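Local coordinates for protein transcriptional regulator, MarR/EmrR family (PDB 3JW4) that probably binds DNA through a winged helix-turn-helix domain and regulates transcription, at residues Ile47-Tyr51 and Asn100-Leu104. Sequence-based numbering, arbitrary orientation.
With GOL (glycerol), chain E.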
ATOM      1  N   ILE B  47      -0.054  -8.220  17.137  1.00 22.73           N
ATOM      2  CA  ILE B  47      -0.648  -9.058  18.187  1.00 22.58           C
ATOM      3  C   ILE B  47      -0.957 -10.475  17.672  1.00 20.77           C
ATOM      4  O   ILE B  47      -0.705 -11.442  18.363  1.00 18.33           O
ATOM      5  CB  ILE B  47      -1.946  -8.515  18.755  1.00 22.97           C
ATOM      6  CG1 ILE B  47      -1.787  -7.166  19.361  1.00 26.60           C
ATOM      7  CG2 ILE B  47      -2.386  -9.365  19.983  1.00 27.82           C
ATOM      8  CD1 ILE B  47      -3.106  -6.645  19.891  1.00 29.41           C
ATOM      9  N   GLY B  48      -1.567 -10.569  16.488  1.00 19.96           N
ATOM     10  CA  GLY B  48      -1.821 -11.848  15.837  1.00 20.01           C
ATOM     11  C   GLY B  48      -0.560 -12.696  15.692  1.00 19.89           C
ATOM     12  O   GLY B  48      -0.571 -13.881  15.977  1.00 20.44           O
ATOM     13  N   TYR B  49       0.518 -12.091  15.218  1.00 20.25           N
ATOM     14  CA  TYR B  49       1.776 -12.802  15.008  1.00 20.60           C
ATOM     15  C   TYR B  49       2.275 -13.309  16.363  1.00 19.92           C
ATOM     16  O   TYR B  49       2.703 -14.453  16.499  1.00 19.25           O
ATOM     17  CB  TYR B  49       2.829 -11.870  14.363  1.00 21.72           C
ATOM     18  CG  TYR B  49       4.135 -12.572  14.083  1.00 24.99           C
ATOM     19  CD1 TYR B  49       4.272 -13.389  12.947  1.00 29.00           C
ATOM     20  CD2 TYR B  49       5.193 -12.508  14.978  1.00 27.33           C
ATOM     21  CE1 TYR B  49       5.457 -14.094  12.693  1.00 32.37           C
ATOM     22  CE2 TYR B  49       6.404 -13.218  14.734  1.00 31.69           C
ATOM     23  CZ  TYR B  49       6.516 -14.001  13.587  1.00 33.13           C
ATOM     24  OH  TYR B  49       7.674 -14.687  13.319  1.00 34.15           O
ATOM     25  N   ILE B  50       2.183 -12.466  17.387  1.00 19.27           N
ATOM     26  CA  ILE B  50       2.615 -12.876  18.700  1.00 18.75           C
ATOM     27  C   ILE B  50       1.760 -14.044  19.191  1.00 18.89           C
ATOM     28  O   ILE B  50       2.284 -15.054  19.615  1.00 17.40           O
ATOM     29  CB  ILE B  50       2.588 -11.756  19.726  1.00 19.19           C
ATOM     30  CG1 ILE B  50       3.525 -10.608  19.355  1.00 18.07           C
ATOM     31  CG2 ILE B  50       2.972 -12.292  21.071  1.00 17.70           C
ATOM     32  CD1 ILE B  50       3.243  -9.335  20.147  1.00 14.79           C
ATOM     33  N   TYR B  51       0.447 -13.918  19.103  1.00 19.09           N
ATOM     34  CA  TYR B  51      -0.446 -14.979  19.533  1.00 19.88           C
ATOM     35  C   TYR B  51      -0.123 -16.322  18.830  1.00 20.15           C
ATOM     36  O   TYR B  51      -0.059 -17.351  19.467  1.00 18.08           O
ATOM     37  CB  TYR B  51      -1.898 -14.596  19.255  1.00 21.37           C
ATOM     38  CG  TYR B  51      -2.922 -15.549  19.845  1.00 23.74           C
ATOM     39  CD1 TYR B  51      -2.969 -15.758  21.198  1.00 27.45           C
ATOM     40  CD2 TYR B  51      -3.841 -16.221  19.047  1.00 29.41           C
ATOM     41  CE1 TYR B  51      -3.878 -16.603  21.763  1.00 30.09           C
ATOM     42  CE2 TYR B  51      -4.783 -17.090  19.615  1.00 31.73           C
ATOM     43  CZ  TYR B  51      -4.783 -17.264  20.995  1.00 32.53           C
ATOM     44  OH  TYR B  51      -5.654 -18.095  21.662  1.00 35.83           O
ATOM     45  N   ASN B 100      10.602 -13.373  26.640  1.00 22.92           N
ATOM     46  CA  ASN B 100       9.711 -13.787  25.544  1.00 21.00           C
ATOM     47  C   ASN B 100       8.409 -12.998  25.662  1.00 20.53           C
ATOM     48  O   ASN B 100       7.927 -12.749  26.774  1.00 21.17           O
ATOM     49  CB  ASN B 100       9.387 -15.286  25.623  1.00 20.11           C
ATOM     50  CG  ASN B 100      10.543 -16.206  25.156  1.00 19.89           C
ATOM     51  OD1 ASN B 100      10.674 -17.281  25.670  1.00 20.33           O
ATOM     52  ND2 ASN B 100      11.335 -15.789  24.181  1.00 19.14           N
ATOM     53  N   ILE B 101       7.805 -12.678  24.524  1.00 18.43           N
ATOM     54  CA  ILE B 101       6.604 -11.875  24.476  1.00 17.60           C
ATOM     55  C   ILE B 101       5.385 -12.818  24.323  1.00 16.75           C
ATOM     56  O   ILE B 101       5.397 -13.747  23.471  1.00 17.39           O
ATOM     57  CB  ILE B 101       6.701 -10.841  23.311  1.00 17.44           C
ATOM     58  CG1 ILE B 101       7.959  -9.960  23.488  1.00 19.41           C
ATOM     59  CG2 ILE B 101       5.440 -10.009  23.216  1.00 15.95           C
ATOM     60  CD1 ILE B 101       8.345  -9.184  22.268  1.00 18.94           C
ATOM     61  N   TYR B 102       4.384 -12.636  25.179  1.00 14.61           N
ATOM     62  CA  TYR B 102       3.155 -13.412  25.109  1.00 14.37           C
ATOM     63  C   TYR B 102       1.941 -12.506  25.101  1.00 13.79           C
ATOM     64  O   TYR B 102       1.995 -11.416  25.607  1.00 12.49           O
ATOM     65  CB  TYR B 102       3.048 -14.344  26.302  1.00 14.65           C
ATOM     66  CG  TYR B 102       4.097 -15.415  26.317  1.00 17.16           C
ATOM     67  CD1 TYR B 102       5.352 -15.161  26.852  1.00 19.70           C
ATOM     68  CD2 TYR B 102       3.846 -16.669  25.798  1.00 19.38           C
ATOM     69  CE1 TYR B 102       6.325 -16.145  26.883  1.00 24.38           C
ATOM     70  CE2 TYR B 102       4.837 -17.663  25.806  1.00 24.32           C
ATOM     71  CZ  TYR B 102       6.067 -17.378  26.356  1.00 25.71           C
ATOM     72  OH  TYR B 102       7.062 -18.319  26.403  1.00 33.22           O
ATOM     73  N   VAL B 103       0.856 -12.968  24.506  1.00 13.50           N
ATOM     74  CA  VAL B 103      -0.408 -12.278  24.583  1.00 14.05           C
ATOM     75  C   VAL B 103      -1.065 -12.598  25.935  1.00 13.48           C
ATOM     76  O   VAL B 103      -0.970 -13.687  26.475  1.00 11.58           O
ATOM     77  CB  VAL B 103      -1.280 -12.649  23.382  1.00 14.63           C
ATOM     78  CG1 VAL B 103      -2.556 -11.948  23.404  1.00 16.69           C
ATOM     79  CG2 VAL B 103      -0.531 -12.212  22.085  1.00 15.01           C
ATOM     80  N   LEU B 104      -1.651 -11.598  26.549  1.00 13.00           N
ATOM     81  CA  LEU B 104      -2.446 -11.862  27.752  1.00 12.75           C
ATOM     82  C   LEU B 104      -3.896 -12.170  27.317  1.00 12.35           C
ATOM     83  O   LEU B 104      -4.247 -11.877  26.190  1.00 11.62           O
ATOM     84  CB  LEU B 104      -2.379 -10.620  28.634  1.00 12.99           C
ATOM     85  CG  LEU B 104      -1.077 -10.402  29.387  1.00 12.11           C
ATOM     86  CD1 LEU B 104      -0.979  -8.939  29.953  1.00 14.63           C
ATOM     87  CD2 LEU B 104      -0.957 -11.427  30.511  1.00 15.08           C
TER
HETATM   88  C1  GOL E 146      -4.981 -16.320  26.870  1.00 60.98           C
HETATM   89  O1  GOL E 146      -6.381 -16.534  26.918  1.00 60.89           O
HETATM   90  C2  GOL E 146      -4.372 -17.110  25.718  1.00 61.78           C
HETATM   91  O2  GOL E 146      -5.346 -17.315  24.696  1.00 62.87           O
HETATM   92  C3  GOL E 146      -3.132 -16.372  25.179  1.00 62.37           C
HETATM   93  O3  GOL E 146      -1.978 -16.555  25.979  1.00 61.41           O
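Apolar packing joins the helical turn Ile47-Tyr51 to the strand 100-103; the axes of helix segment and strand pass 7.7 Å apart at 105°. Val103, pointing toward the helix, is the centre: its CG2 lies 3.6 Å from Ile50 CG2, 4.0 Å from Ile47 CG2 and 3.9 Å from Tyr51 CB, so one methyl group sits among three side chains of the same helical turn. Val103 CG2 also rests on the backbone, 3.6 Å from Tyr51 N, an amide itself hydrogen-bonded to Ile47 O, one turn back in the helix. Two residues earlier on the strand, Ile101 also directs its CB toward the helix, and its CG2 meets Ile50 CD1 at 3.8 Å, while the CA-to-CB bond of Tyr102, between them, points away and its ring makes a cation-pi interaction with Arg90.

Polar links run through other groups. Gln54 accepts a hydrogen bond from the Val103 amide, and a glycerol, probably from the crystallisation liquor, bridges the segments: its O2 is hydrogen-bonded to Tyr51 OH (3.1 Å) and its O3 donates to Val103 O (3.1 Å).

The strand pairs antiparallel with 87-90, forming the hairpin wing of the winged helix-turn-helix fold. Between the two segments themselves, the wing's base is held against helix 41-53 by apolar contacts, mostly aliphatic, rather than by directional bonds.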